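PDB 3U4T: TPR repeat-containing protein from Cytophaga hutchinsonii, which is of unknown function but, as a protein built from tetratricopeptide repeats, probably serves as a scaffold for binding other proteins or peptides. Local coordinates for residues A[20-25]-A[44-49]; A[38-43]-A[64-69]; A[126-131]-A[153-158]; A[133-138]-A[142-147]. The protein carries 1 engineered substitution. All blocks are in the same frame, centred on the assembly; numbering follows the deposited sequence.

Interaction 1 (A[20-25]-A[44-49])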
# COMPACT_ATOMS: atom_id res chain seq x y z
N ALA A 20 -12.10 16.26 15.53
CA ALA A 20 -13.12 17.30 15.57
C ALA A 20 -13.19 17.99 16.93
O ALA A 20 -13.55 19.17 17.02
CB ALA A 20 -14.48 16.72 15.20
N GLU A 21 -12.85 17.23 17.97
CA GLU A 21 -12.86 17.76 19.33
C GLU A 21 -11.60 18.56 19.58
O GLU A 21 -11.65 19.66 20.11
CB GLU A 21 -12.90 16.64 20.36
CG GLU A 21 -14.25 16.01 20.56
CD GLU A 21 -14.60 15.05 19.45
OE1 GLU A 21 -13.74 14.21 19.11
OE2 GLU A 21 -15.73 15.14 18.93
N ALA A 22 -10.47 18.00 19.19
CA ALA A 22 -9.20 18.68 19.37
C ALA A 22 -9.29 19.99 18.59
O ALA A 22 -8.75 21.01 19.00
CB ALA A 22 -8.06 17.82 18.83
N ILE A 23 -10.01 19.95 17.48
CA ILE A 23 -10.19 21.13 16.63
C ILE A 23 -10.96 22.24 17.34
O ILE A 23 -10.62 23.41 17.21
CB ILE A 23 -10.90 20.74 15.32
CG1 ILE A 23 -9.97 19.86 14.49
CG2 ILE A 23 -11.30 21.99 14.53
CD1 ILE A 23 -10.59 19.26 13.28
N GLU A 24 -12.00 21.86 18.09
CA GLU A 24 -12.81 22.84 18.81
C GLU A 24 -11.96 23.66 19.78
O GLU A 24 -12.05 24.89 19.80
CB GLU A 24 -13.93 22.11 19.56
CG GLU A 24 -14.78 21.20 18.69
CD GLU A 24 -15.45 21.92 17.54
OE1 GLU A 24 -16.34 22.77 17.80
OE2 GLU A 24 -15.10 21.64 16.38
N VAL A 25 -11.14 22.99 20.58
CA VAL A 25 -10.29 23.67 21.56
C VAL A 25 -9.16 24.47 20.91
O VAL A 25 -8.83 25.57 21.36
CB VAL A 25 -9.71 22.65 22.61
CG1 VAL A 25 -9.52 21.29 21.99
CG2 VAL A 25 -8.39 23.15 23.19
N ALA A 44 -3.73 20.88 11.83
CA ALA A 44 -3.56 20.56 10.42
C ALA A 44 -3.79 19.06 10.22
O ALA A 44 -4.55 18.66 9.33
CB ALA A 44 -2.17 20.94 9.96
N VAL A 45 -3.15 18.24 11.04
CA VAL A 45 -3.31 16.79 10.96
C VAL A 45 -4.77 16.41 11.24
O VAL A 45 -5.34 15.57 10.54
CB VAL A 45 -2.42 16.05 11.96
CG1 VAL A 45 -2.79 14.58 11.99
CG2 VAL A 45 -0.96 16.22 11.58
N CYS A 46 -5.37 17.00 12.26
CA CYS A 46 -6.76 16.69 12.56
C CYS A 46 -7.58 16.90 11.27
O CYS A 46 -8.21 15.96 10.76
CB CYS A 46 -7.28 17.56 13.71
SG CYS A 46 -6.53 17.18 15.35
N TYR A 47 -7.54 18.11 10.72
CA TYR A 47 -8.27 18.41 9.50
C TYR A 47 -7.95 17.41 8.38
O TYR A 47 -8.83 16.97 7.64
CB TYR A 47 -7.98 19.84 9.03
CG TYR A 47 -8.76 20.92 9.76
CD1 TYR A 47 -10.15 20.87 9.82
CD2 TYR A 47 -8.11 22.00 10.36
CE1 TYR A 47 -10.88 21.87 10.45
CE2 TYR A 47 -8.83 23.01 11.00
CZ TYR A 47 -10.22 22.94 11.04
OH TYR A 47 -10.94 23.93 11.66
N TYR A 48 -6.67 17.05 8.26
CA TYR A 48 -6.24 16.10 7.23
C TYR A 48 -6.90 14.73 7.39
O TYR A 48 -7.27 14.09 6.40
CB TYR A 48 -4.72 15.94 7.29
CG TYR A 48 -4.20 14.80 6.44
CD1 TYR A 48 -3.99 14.96 5.07
CD2 TYR A 48 -3.95 13.56 7.01
CE1 TYR A 48 -3.54 13.91 4.29
CE2 TYR A 48 -3.51 12.49 6.24
CZ TYR A 48 -3.30 12.67 4.88
OH TYR A 48 -2.88 11.61 4.11
N GLU A 49 -7.02 14.25 8.63
CA GLU A 49 -7.64 12.95 8.88
C GLU A 49 -9.15 13.02 8.65
O GLU A 49 -9.79 12.02 8.36
CB GLU A 49 -7.34 12.48 10.31
CG GLU A 49 -5.85 12.26 10.64
CD GLU A 49 -5.23 11.09 9.89
OE1 GLU A 49 -5.98 10.25 9.36
OE2 GLU A 49 -3.98 11.00 9.85
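Ile-23 meets Cys-46 and Tyr-47 where helix 19-31 packs against helix 40-49 in the helical array of the tetratricopeptide repeat fold. The contact is apolar and mostly buried. Ile-23 does most of the touching, with three of its carbons. Its CD1 lies over one face of the Tyr-47 ring, 4.1 Å from the ring centroid and 22° off the ring normal. This is a CH-pi contact, displaced toward the rim that carries CD1 and CE1 of the tyrosine. The other branch goes to the far end of the same ring, with Ile-23 CG2 3.5 Å from Tyr-47 OH. Between the two, Ile-23 CG1 rests on Cys-46 CB at 3.6 Å. Ile-23 CG1 stands beside its own backbone N (chi1 -67°), which directs both branches toward helix 40-49, and the extended second torsion carries CD1 over the ring. With an alanine here, the Tyr-47 ring would probably lose its cover on this face and a gap would open beside Cys-46 CB.

The backbones come nearest at this point, with Ile-23 CA and Cys-46 CA 6.9 Å apart. The two helix segments run roughly antiparallel, at 143°, and their axes approach to 9.2 Å. Further out, Tyr-47 also packs on Leu-55, Ala-56 and Asp-59 of helix 53-64. Cys-46 also touches Phe-14 of helix 6-14 and Tyr-19. Helices 53-64 and 6-14 thus also border the contact. Beside Ile-23 a smaller pair meets: Ala-22 CB touches Cys-46 SG at 3.9 Å.

Interaction 2 (A[38-43]-A[64-69])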
# COMPACT_ATOMS: atom_id res chain seq x y z
N TYR A 38 2.60 25.21 17.83
CA TYR A 38 2.22 23.80 17.97
C TYR A 38 0.75 23.45 18.01
O TYR A 38 0.41 22.28 18.17
CB TYR A 38 2.93 23.20 19.18
CG TYR A 38 4.42 23.34 19.07
CD1 TYR A 38 5.11 22.77 18.00
CD2 TYR A 38 5.15 24.10 20.00
CE1 TYR A 38 6.49 22.95 17.85
CE2 TYR A 38 6.53 24.28 19.86
CZ TYR A 38 7.19 23.71 18.79
OH TYR A 38 8.55 23.89 18.66
N ILE A 39 -0.13 24.44 17.88
CA ILE A 39 -1.55 24.11 17.85
C ILE A 39 -1.88 23.92 16.38
O ILE A 39 -2.78 23.17 16.03
CB ILE A 39 -2.44 25.25 18.45
CG1 ILE A 39 -2.47 26.48 17.54
CG2 ILE A 39 -1.94 25.61 19.83
CD1 ILE A 39 -3.47 27.54 18.00
N TYR A 40 -1.12 24.59 15.52
CA TYR A 40 -1.35 24.54 14.09
C TYR A 40 -0.94 23.25 13.39
O TYR A 40 -1.68 22.76 12.54
CB TYR A 40 -0.68 25.76 13.44
CG TYR A 40 -1.27 27.06 13.95
CD1 TYR A 40 -2.52 27.49 13.52
CD2 TYR A 40 -0.60 27.82 14.91
CE1 TYR A 40 -3.11 28.66 14.03
CE2 TYR A 40 -1.18 28.99 15.43
CZ TYR A 40 -2.43 29.40 14.99
OH TYR A 40 -2.99 30.56 15.48
N ASN A 41 0.21 22.68 13.73
CA ASN A 41 0.59 21.44 13.04
C ASN A 41 -0.31 20.29 13.47
O ASN A 41 -0.50 19.34 12.72
CB ASN A 41 2.07 21.09 13.28
CG ASN A 41 2.39 20.79 14.73
OD1 ASN A 41 1.80 21.36 15.64
ND2 ASN A 41 3.34 19.90 14.94
N ARG A 42 -0.88 20.39 14.67
CA ARG A 42 -1.76 19.36 15.19
C ARG A 42 -3.15 19.51 14.60
O ARG A 42 -3.80 18.52 14.25
CB ARG A 42 -1.81 19.43 16.72
CG ARG A 42 -0.52 18.97 17.39
CD ARG A 42 -0.62 19.03 18.91
NE ARG A 42 0.57 18.47 19.55
CZ ARG A 42 1.80 18.98 19.45
NH1 ARG A 42 2.01 20.07 18.73
NH2 ARG A 42 2.81 18.39 20.07
N ARG A 43 -3.61 20.75 14.48
CA ARG A 43 -4.93 21.00 13.92
C ARG A 43 -4.87 20.62 12.45
O ARG A 43 -5.83 20.10 11.90
CB ARG A 43 -5.33 22.47 14.09
CG ARG A 43 -6.82 22.73 13.95
CD ARG A 43 -7.19 24.14 14.42
NE ARG A 43 -6.75 25.18 13.50
CZ ARG A 43 -6.92 26.49 13.71
NH1 ARG A 43 -7.51 26.92 14.81
NH2 ARG A 43 -6.52 27.36 12.79
N PHE A 64 4.23 26.45 9.64
CA PHE A 64 5.58 26.74 9.13
C PHE A 64 5.98 28.21 9.04
O PHE A 64 7.16 28.53 8.85
CB PHE A 64 5.79 26.07 7.77
CG PHE A 64 6.13 24.62 7.87
CD1 PHE A 64 7.25 24.21 8.57
CD2 PHE A 64 5.29 23.65 7.32
CE1 PHE A 64 7.55 22.84 8.72
CE2 PHE A 64 5.58 22.28 7.46
CZ PHE A 64 6.71 21.88 8.17
N SER A 65 5.02 29.12 9.16
CA SER A 65 5.32 30.54 9.12
C SER A 65 5.52 31.02 10.55
O SER A 65 5.80 32.19 10.79
CB SER A 65 4.15 31.28 8.49
OG SER A 65 3.03 31.24 9.37
N LYS A 66 5.36 30.10 11.50
CA LYS A 66 5.50 30.41 12.93
C LYS A 66 6.50 29.54 13.69
O LYS A 66 7.09 29.98 14.66
CB LYS A 66 4.15 30.29 13.63
CG LYS A 66 3.23 31.48 13.47
CD LYS A 66 1.85 31.17 14.01
CE LYS A 66 1.17 32.42 14.53
NZ LYS A 66 1.12 33.53 13.53
N VAL A 67 6.68 28.29 13.25
CA VAL A 67 7.60 27.39 13.94
C VAL A 67 9.05 27.77 13.75
O VAL A 67 9.44 28.33 12.74
CB VAL A 67 7.44 25.93 13.48
CG1 VAL A 67 7.98 25.77 12.06
CG2 VAL A 67 8.20 25.00 14.44
N ASN A 68 9.84 27.44 14.76
CA ASN A 68 11.27 27.68 14.76
C ASN A 68 11.96 26.53 13.99
O ASN A 68 11.91 25.37 14.40
CB ASN A 68 11.77 27.74 16.20
CG ASN A 68 13.28 27.87 16.28
OD1 ASN A 68 14.02 27.07 15.71
ND2 ASN A 68 13.74 28.87 17.02
N ALA A 69 12.60 26.89 12.88
CA ALA A 69 13.29 25.94 12.01
C ALA A 69 14.05 24.81 12.69
O ALA A 69 14.10 23.70 12.17
CB ALA A 69 14.24 26.69 11.08
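Tyr-38, whose ring meets Val-67, has its backbone O held by Arg-42 NH1 at 2.8 Å. The donor lies in the carbonyl plane, on a lone pair of the oxygen. The bond is bent, with an N-H...O angle of 138°, and the oxygen is tilted 22° out of the guanidinium plane. It ties the arginine side chain back to the backbone four residues earlier.

Across the contact the touching is loose and made by two side-chain pairs. Tyr-38 CE1 and Val-67 CG2 are 4.3 Å apart. The methyl approaches the ring at a slant. Tyr-40 CE2 takes the aliphatic part of Lys-66, with CD at 4.0 Å, again at a slant. The outer aliphatic part of the lysine, CD foremost, lies by the ring; the chain then bends at its last torsion (chi4 53°). Within its own segment, Ile-39 CG1 lies 3.4 Å above one face of the Tyr-40 ring, toward the rim. Tyr-40 is buried, whereas Lys-66 is exposed, so the contact grades from interior to surface.

This is structural packing in the tetratricopeptide helical array: the N-terminal part of helix 40-49 and the residues before it lie against a loop. The loop 64-69 leaves helix 53-64 and leads to helix 74-86. Tyr-40 and Tyr-38 both touch Tyr-63 of helix 53-64, and Tyr-38 also reaches Phe-7 of helix 6-14. Asn-41 ND2 bonds to Asp-76 OD1 of helix 74-86. Arg-43 forms salt bridges with Glu-30 of helix 19-31 and Asp-59 of helix 53-64.

Interaction 3 (A[126-131]-A[153-158])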
# COMPACT_ATOMS: atom_id res chain seq x y z
N LEU A 126 11.66 4.94 -11.98
CA LEU A 126 11.82 5.92 -10.91
C LEU A 126 11.26 5.33 -9.61
O LEU A 126 11.91 5.37 -8.57
CB LEU A 126 11.10 7.22 -11.29
CG LEU A 126 11.33 8.50 -10.48
CD1 LEU A 126 12.82 8.72 -10.29
CD2 LEU A 126 10.70 9.68 -11.22
N ALA A 127 10.05 4.77 -9.68
CA ALA A 127 9.41 4.16 -8.51
C ALA A 127 10.31 3.10 -7.87
O ALA A 127 10.48 3.07 -6.64
CB ALA A 127 8.08 3.53 -8.91
N ILE A 128 10.87 2.23 -8.70
CA ILE A 128 11.76 1.19 -8.22
C ILE A 128 13.01 1.79 -7.59
O ILE A 128 13.43 1.35 -6.51
CB ILE A 128 12.23 0.27 -9.36
CG1 ILE A 128 11.03 -0.47 -9.96
CG2 ILE A 128 13.28 -0.71 -8.83
CD1 ILE A 128 11.40 -1.31 -11.15
N GLN A 129 13.61 2.77 -8.27
CA GLN A 129 14.82 3.41 -7.75
C GLN A 129 14.63 3.86 -6.32
O GLN A 129 15.46 3.56 -5.45
CB GLN A 129 15.24 4.64 -8.57
CG GLN A 129 16.38 5.38 -7.87
CD GLN A 129 16.42 6.88 -8.12
OE1 GLN A 129 16.99 7.63 -7.33
NE2 GLN A 129 15.82 7.33 -9.22
N TYR A 130 13.54 4.59 -6.08
CA TYR A 130 13.24 5.10 -4.76
C TYR A 130 12.77 4.05 -3.76
O TYR A 130 13.08 4.14 -2.57
CB TYR A 130 12.22 6.24 -4.86
CG TYR A 130 12.85 7.60 -5.05
CD1 TYR A 130 12.97 8.50 -3.99
CD2 TYR A 130 13.36 7.98 -6.28
CE1 TYR A 130 13.59 9.75 -4.16
CE2 TYR A 130 13.97 9.23 -6.46
CZ TYR A 130 14.08 10.10 -5.39
OH TYR A 130 14.70 11.32 -5.57
N MSE A 131 12.02 3.06 -4.24
CA MSE A 131 11.57 2.00 -3.34
C MSE A 131 12.79 1.21 -2.85
O MSE A 131 12.79 0.72 -1.73
CB MSE A 131 10.58 1.08 -4.04
CG MSE A 131 9.12 1.52 -3.91
SE MSE A 131 7.97 0.42 -4.97
CE MSE A 131 6.42 1.60 -5.00
N TYR A 153 7.30 -6.26 -11.13
CA TYR A 153 6.35 -6.98 -11.97
C TYR A 153 5.83 -6.15 -13.12
O TYR A 153 5.86 -6.56 -14.27
CB TYR A 153 5.16 -7.45 -11.12
CG TYR A 153 4.06 -8.12 -11.91
CD1 TYR A 153 4.09 -9.50 -12.16
CD2 TYR A 153 2.96 -7.40 -12.38
CE1 TYR A 153 3.06 -10.14 -12.85
CE2 TYR A 153 1.92 -8.02 -13.08
CZ TYR A 153 1.97 -9.39 -13.31
OH TYR A 153 0.95 -10.02 -13.99
N TYR A 154 5.32 -4.96 -12.79
CA TYR A 154 4.77 -4.10 -13.82
C TYR A 154 5.87 -3.53 -14.67
O TYR A 154 5.61 -2.98 -15.74
CB TYR A 154 3.90 -3.02 -13.18
CG TYR A 154 2.59 -3.58 -12.69
CD1 TYR A 154 1.69 -4.14 -13.58
CD2 TYR A 154 2.26 -3.55 -11.34
CE1 TYR A 154 0.47 -4.67 -13.13
CE2 TYR A 154 1.05 -4.06 -10.89
CZ TYR A 154 0.16 -4.62 -11.78
OH TYR A 154 -1.05 -5.12 -11.32
N ASN A 155 7.12 -3.66 -14.22
CA ASN A 155 8.25 -3.18 -15.01
C ASN A 155 8.77 -4.37 -15.81
O ASN A 155 9.85 -4.33 -16.42
CB ASN A 155 9.36 -2.61 -14.14
CG ASN A 155 10.32 -1.74 -14.92
OD1 ASN A 155 9.90 -0.91 -15.73
ND2 ASN A 155 11.62 -1.92 -14.70
N LYS A 156 7.98 -5.44 -15.77
CA LYS A 156 8.27 -6.66 -16.49
C LYS A 156 9.54 -7.38 -16.05
O LYS A 156 10.12 -8.14 -16.82
CB LYS A 156 8.30 -6.39 -17.99
CG LYS A 156 6.98 -5.87 -18.56
CD LYS A 156 7.08 -5.62 -20.06
CE LYS A 156 5.78 -5.07 -20.65
NZ LYS A 156 5.45 -3.70 -20.14
N GLU A 157 10.00 -7.12 -14.83
CA GLU A 157 11.18 -7.80 -14.31
C GLU A 157 10.60 -8.86 -13.37
O GLU A 157 10.73 -8.77 -12.15
CB GLU A 157 12.08 -6.85 -13.53
CG GLU A 157 12.56 -5.66 -14.34
CD GLU A 157 13.59 -4.82 -13.59
OE1 GLU A 157 14.73 -5.29 -13.41
OE2 GLU A 157 13.26 -3.69 -13.18
N TYR A 158 9.94 -9.85 -13.96
CA TYR A 158 9.28 -10.90 -13.20
C TYR A 158 10.22 -11.69 -12.32
O TYR A 158 9.87 -12.05 -11.21
CB TYR A 158 8.53 -11.83 -14.16
CG TYR A 158 7.65 -11.03 -15.09
CD1 TYR A 158 6.70 -10.15 -14.59
CD2 TYR A 158 7.83 -11.10 -16.47
CE1 TYR A 158 5.95 -9.35 -15.43
CE2 TYR A 158 7.08 -10.29 -17.33
CZ TYR A 158 6.14 -9.41 -16.80
OH TYR A 158 5.41 -8.57 -17.62
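Ile-128 CD1 is the point of contact with both Asn-155 and Glu-157. This is the tight part. The methyl sits 3.6 Å from Asn-155 ND2 and equally 3.6 Å from Glu-157 OE2, with Asn-155 CB at 3.8 Å from it. The two polar groups it touches are joined to each other: Asn-155 ND2 donates to Glu-157 OE2 at 2.9 Å. The N-H...O angle is 153°. The acceptor lies in the amide plane of Asn-155, but the amide meets OE2 on its anti side, 32° out of the carboxylate plane. Asn-155 CG is turned opposite its backbone N (chi1 -162°), which brings the amide toward Ile-128. Were an alanine here, Glu-157 OE2 would probably lose its amide donor and the carboxylate would be freer to turn, and Ile-128 CD1 would lose the amide it packs on.

The rest is loose. The nearest CA atoms, of Ile-128 and Asn-155, are 8.8 Å apart, and the segments bury only 80 Å² between them. On the solvent side lies exposed Lys-156, the C-prime residue of a Schellman motif. Its N bonds to Tyr-153 O at 2.8 Å, and Glu-157 N bonds to Tyr-152 O.

This Schellman turn ends helix 142-154 and joins it to helix 158-171 within a tetratricopeptide repeat. Glu-157 is the N-cap residue of helix 158-171, with OE1 in a salt bridge to Lys-160. Ile-128 comes from helix 124-131 and also packs on Ala-151 and Tyr-152 of helix 142-154. Asn-155 touches Phe-124 and Pro-125 at the start of helix 124-131.

Interaction 4 (A[133-138]-A[142-147])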
# COMPACT_ATOMS: atom_id res chain seq x y z
N LYS A 133 15.63 2.47 -2.14
CA LYS A 133 16.35 3.31 -1.17
C LYS A 133 16.01 2.88 0.25
O LYS A 133 16.68 3.26 1.20
CB LYS A 133 15.98 4.78 -1.32
CG LYS A 133 16.58 5.51 -2.53
CD LYS A 133 16.30 7.02 -2.41
CE LYS A 133 16.59 7.79 -3.70
NZ LYS A 133 18.01 7.69 -4.17
N GLN A 134 14.95 2.09 0.40
CA GLN A 134 14.55 1.61 1.72
C GLN A 134 15.32 0.35 2.08
O GLN A 134 15.59 0.10 3.25
CB GLN A 134 13.07 1.28 1.74
CG GLN A 134 12.15 2.47 1.64
CD GLN A 134 10.77 2.05 1.20
OE1 GLN A 134 9.77 2.53 1.70
NE2 GLN A 134 10.73 1.15 0.23
N ILE A 135 15.68 -0.43 1.07
CA ILE A 135 16.40 -1.68 1.29
C ILE A 135 17.74 -1.53 1.99
O ILE A 135 18.63 -0.81 1.55
CB ILE A 135 16.63 -2.44 -0.03
CG1 ILE A 135 15.31 -2.60 -0.79
CG2 ILE A 135 17.18 -3.85 0.26
CD1 ILE A 135 14.28 -3.38 -0.03
N ARG A 136 17.86 -2.24 3.10
CA ARG A 136 19.07 -2.29 3.90
C ARG A 136 19.22 -3.78 4.18
O ARG A 136 18.25 -4.53 4.03
CB ARG A 136 18.91 -1.52 5.21
CG ARG A 136 18.88 0.00 5.05
CD ARG A 136 20.19 0.52 4.47
NE ARG A 136 20.23 1.98 4.41
CZ ARG A 136 19.72 2.71 3.43
NH1 ARG A 136 19.14 2.10 2.40
NH2 ARG A 136 19.77 4.04 3.48
N PRO A 137 20.42 -4.23 4.55
CA PRO A 137 20.54 -5.67 4.83
C PRO A 137 19.86 -6.06 6.14
O PRO A 137 20.07 -7.15 6.67
CB PRO A 137 22.05 -5.88 4.85
CG PRO A 137 22.57 -4.55 5.33
CD PRO A 137 21.73 -3.58 4.55
N THR A 138 19.03 -5.16 6.66
CA THR A 138 18.34 -5.39 7.92
C THR A 138 16.83 -5.37 7.72
O THR A 138 16.09 -6.04 8.44
CB THR A 138 18.74 -4.30 8.96
OG1 THR A 138 18.15 -4.61 10.23
CG2 THR A 138 18.26 -2.92 8.51
N PRO A 142 7.57 -6.07 5.49
CA PRO A 142 7.08 -6.85 4.35
C PRO A 142 6.56 -5.96 3.22
O PRO A 142 6.90 -6.18 2.06
CB PRO A 142 5.96 -7.68 4.97
CG PRO A 142 6.42 -7.87 6.37
CD PRO A 142 6.90 -6.49 6.73
N LYS A 143 5.74 -4.98 3.59
CA LYS A 143 5.15 -4.05 2.64
C LYS A 143 6.23 -3.50 1.72
O LYS A 143 6.03 -3.39 0.51
CB LYS A 143 4.46 -2.91 3.39
CG LYS A 143 3.85 -1.83 2.51
CD LYS A 143 3.24 -0.71 3.37
CE LYS A 143 1.94 -1.14 4.05
NZ LYS A 143 0.73 -0.70 3.30
N VAL A 144 7.38 -3.15 2.29
CA VAL A 144 8.47 -2.64 1.47
C VAL A 144 8.74 -3.62 0.34
O VAL A 144 8.86 -3.24 -0.82
CB VAL A 144 9.76 -2.49 2.29
CG1 VAL A 144 10.94 -2.23 1.37
CG2 VAL A 144 9.61 -1.35 3.28
N PHE A 145 8.82 -4.90 0.68
CA PHE A 145 9.08 -5.92 -0.33
C PHE A 145 7.88 -6.24 -1.22
O PHE A 145 8.04 -6.66 -2.37
CB PHE A 145 9.61 -7.19 0.33
CG PHE A 145 11.00 -7.05 0.88
CD1 PHE A 145 11.23 -7.17 2.25
CD2 PHE A 145 12.07 -6.83 0.04
CE1 PHE A 145 12.51 -7.08 2.77
CE2 PHE A 145 13.36 -6.74 0.55
CZ PHE A 145 13.58 -6.86 1.92
N TYR A 146 6.68 -6.03 -0.69
CA TYR A 146 5.45 -6.29 -1.43
C TYR A 146 5.25 -5.24 -2.53
O TYR A 146 4.92 -5.56 -3.69
CB TYR A 146 4.25 -6.27 -0.48
CG TYR A 146 2.91 -6.44 -1.16
CD1 TYR A 146 1.84 -5.60 -0.86
CD2 TYR A 146 2.70 -7.46 -2.09
CE1 TYR A 146 0.60 -5.76 -1.47
CE2 TYR A 146 1.46 -7.63 -2.70
CZ TYR A 146 0.42 -6.78 -2.39
OH TYR A 146 -0.80 -6.94 -3.00
N GLU A 147 5.45 -3.98 -2.16
CA GLU A 147 5.31 -2.86 -3.09
C GLU A 147 6.46 -2.80 -4.07
O GLU A 147 6.30 -2.32 -5.20
CB GLU A 147 5.20 -1.55 -2.32
CG GLU A 147 3.76 -1.21 -1.95
CD GLU A 147 3.65 -0.26 -0.79
OE1 GLU A 147 4.70 0.29 -0.37
OE2 GLU A 147 2.52 -0.05 -0.30
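Ile-135 reaches from the loop after helix 124-131 to Val-144 and Phe-145 on the first turn of helix 142-154. Ile-135 makes its apolar contacts through CD1. That methyl is 3.5 Å from Phe-145 CE2, approaching the ring obliquely, and 3.8 Å from Val-144 CG1. A bend at the second torsion (chi2 -61°) turns CD1 in between the two residues.

A second kind of contact sets an amide against methyls. Gln-134 runs antiparallel alongside Val-144, and Gln-134 NE2 lies 3.6 Å from Val-144 CG1. The same NE2 bonds to Met-131 O, three residues earlier, at the end of helix 124-131, so this amide nitrogen is satisfied although it lies against a methyl. CB and CD of Gln-134 pass the valine methyls at longer range. Val-144 thus takes Gln-134 and Ile-135 together.

Polar bonds stay within the loop. Arg-136 NH1 donates to two backbone oxygens, Lys-133 O at 3.0 Å and Ile-135 O at 3.1 Å. The second is the straighter, with an N-H...O angle of 156°, and its oxygen lies in the guanidinium plane. In both cases the nitrogen stands well above the carbonyl plane. This one nitrogen, NH1, thus spans the backbone on both sides of Gln-134. Arg-136 N is bonded in turn to Thr-139 OG1.

Beyond the contact, Phe-145 also packs on Lys-167, Val-168 and Leu-171 of helix 158-171. This is a loop folded back on the following helix, at a joint between consecutive helices of the all-helical tetratricopeptide repeat fold.

Interactions 1 and 2 share helix 40-49 and touch through Ile-23 CG1 and Arg-43 CG. Interactions 3 and 4 share helix 142-154 and also touch, with interaction 4 nested inside the loop closed by interaction 3. Interaction 1 lies about 37 Å, centre to centre, from interaction 3, on the opposite side of the chain centre. It is the most buried and the only one between two helices throughout; its contacts are apolar. The other three join a helix to a loop or turn. They are only partly buried, and their polar bonds lie inside one segment: an arginine to backbone oxygens in interactions 2 and 4, an amide to a carboxylate in interaction 3.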